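Local coordinates for protein alanine racemase (Acinetobacter baumannii, PDB 4QHR) that is an alanine racemase, a two-subunit protein whose N-terminal TIM-barrel domain carries a covalently bound pyridoxal phosphate group, at residues N36-G41 / P210-Y215. Sequence-based numbering, arbitrary orientation.
Sequences NAYGHG and PGIMLY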
# COMPACT_ATOMS: atom_id res chain seq x y z
N ASN A 36 -4.67 -4.54 10.82
CA ASN A 36 -5.78 -3.58 10.87
C ASN A 36 -7.03 -4.13 10.21
O ASN A 36 -7.65 -3.49 9.33
CB ASN A 36 -5.39 -2.26 10.23
CG ASN A 36 -6.35 -1.14 10.54
OD1 ASN A 36 -7.04 -1.15 11.55
ND2 ASN A 36 -6.43 -0.18 9.65
N ALA A 37 -7.38 -5.32 10.65
CA ALA A 37 -8.48 -6.14 10.14
C ALA A 37 -8.34 -6.35 8.63
O ALA A 37 -9.23 -6.04 7.84
CB ALA A 37 -9.84 -5.54 10.51
N TYR A 38 -7.17 -6.86 8.24
CA TYR A 38 -6.83 -7.09 6.83
C TYR A 38 -7.08 -5.81 6.01
O TYR A 38 -7.61 -5.90 4.91
CB TYR A 38 -7.63 -8.26 6.23
CG TYR A 38 -7.23 -9.67 6.62
CD1 TYR A 38 -6.80 -9.98 7.89
CD2 TYR A 38 -7.31 -10.71 5.68
CE1 TYR A 38 -6.46 -11.27 8.23
CE2 TYR A 38 -6.99 -11.99 6.03
CZ TYR A 38 -6.56 -12.27 7.28
OH TYR A 38 -6.21 -13.56 7.59
N GLY A 39 -6.72 -4.65 6.59
CA GLY A 39 -6.88 -3.34 5.97
C GLY A 39 -8.26 -2.70 6.01
O GLY A 39 -8.44 -1.62 5.47
N HIS A 40 -9.24 -3.38 6.63
CA HIS A 40 -10.62 -2.91 6.68
C HIS A 40 -10.87 -2.01 7.85
O HIS A 40 -11.90 -1.33 7.90
CB HIS A 40 -11.57 -4.10 6.73
CG HIS A 40 -11.60 -4.88 5.47
ND1 HIS A 40 -10.61 -5.77 5.10
CD2 HIS A 40 -12.52 -4.94 4.49
CE1 HIS A 40 -10.90 -6.32 3.93
NE2 HIS A 40 -12.08 -5.84 3.55
N GLY A 41 -9.90 -1.91 8.75
CA GLY A 41 -10.01 -0.97 9.91
C GLY A 41 -10.59 -1.64 11.14
O GLY A 41 -11.78 -2.04 11.16
N PRO A 210 -11.03 -18.27 10.97
CA PRO A 210 -11.24 -17.59 9.73
C PRO A 210 -10.59 -16.21 9.65
O PRO A 210 -10.72 -15.40 10.57
CB PRO A 210 -12.73 -17.36 9.71
CG PRO A 210 -13.07 -17.19 11.18
CD PRO A 210 -12.23 -18.25 11.82
N GLY A 211 -9.96 -15.94 8.53
CA GLY A 211 -9.56 -14.57 8.17
C GLY A 211 -10.23 -14.01 6.92
O GLY A 211 -11.28 -13.33 7.00
N ILE A 212 -9.63 -14.32 5.77
CA ILE A 212 -10.07 -13.72 4.52
C ILE A 212 -11.58 -13.83 4.28
O ILE A 212 -12.18 -12.90 3.74
CB ILE A 212 -9.25 -14.24 3.32
CG1 ILE A 212 -9.47 -13.33 2.11
CG2 ILE A 212 -9.54 -15.71 3.00
CD1 ILE A 212 -8.95 -11.92 2.28
N MET A 213 -12.20 -14.95 4.64
CA MET A 213 -13.64 -15.08 4.36
C MET A 213 -14.51 -14.06 5.12
O MET A 213 -15.58 -13.67 4.63
CB MET A 213 -14.17 -16.51 4.61
CG MET A 213 -14.10 -16.97 6.04
SD MET A 213 -14.49 -18.71 6.25
CE MET A 213 -16.25 -18.77 5.91
N LEU A 214 -14.05 -13.61 6.28
CA LEU A 214 -14.78 -12.58 7.04
C LEU A 214 -15.00 -11.30 6.24
O LEU A 214 -16.06 -10.65 6.37
CB LEU A 214 -14.07 -12.26 8.34
CG LEU A 214 -13.82 -13.35 9.38
CD1 LEU A 214 -13.14 -12.76 10.59
CD2 LEU A 214 -15.13 -13.98 9.84
N TYR A 215 -14.00 -11.00 5.38
CA TYR A 215 -13.90 -9.79 4.59
C TYR A 215 -14.58 -9.91 3.21
O TYR A 215 -14.66 -8.97 2.44
CB TYR A 215 -12.42 -9.35 4.51
CG TYR A 215 -11.82 -9.23 5.91
CD1 TYR A 215 -12.22 -8.25 6.74
CD2 TYR A 215 -10.90 -10.18 6.38
CE1 TYR A 215 -11.72 -8.16 8.05
CE2 TYR A 215 -10.40 -10.14 7.64
CZ TYR A 215 -10.82 -9.14 8.49
OH TYR A 215 -10.28 -9.10 9.75
O HOH W 1 -13.44 -6.78 1.31
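Tyr-215 presents one ring face to two aromatic side chains of the 36-41 loop, and all three rings lie in offset stacks. The Tyr-38 and Tyr-215 planes are 26° apart, with Tyr-215 CE2 3.4 Å from Tyr-38 CG and Tyr-38 CB over the Tyr-215 face in a CH-pi contact. The imidazole of His-40 covers the other end, its CE1 3.4 Å from Tyr-215 CB; Leu-214 CB backs the opposite face. This tight part joins the loops after barrel strands 28-32 and 207-208. The Ile-212 side chain packs more loosely, its CD1 4.0 Å from Tyr-38 CD2, although Ile-212 N comes to 3.5 Å from Tyr-38 CE2. A water sits at the imidazole edge, 2.8 Å from His-40 NE2, donating to Tyr-215 O. With CG anti to the carbonyl carbon (chi1 -69°), His-40 folds back over its type I' turn, where ND1 donates to Ala-37 O (3.1 Å) and weakly to Tyr-38 O. No direct hydrogen bond crosses between the segments. Tyr-215 OH instead bonds Met-32 O, while Tyr-38 OH, Gly-211 N and Ile-212 N all bond phosphate oxygens of the modified lysine at position 34. As donor, ND1 carries a hydrogen, and the stacked rings probably hold Tyr-38 in position as a phosphate ligand.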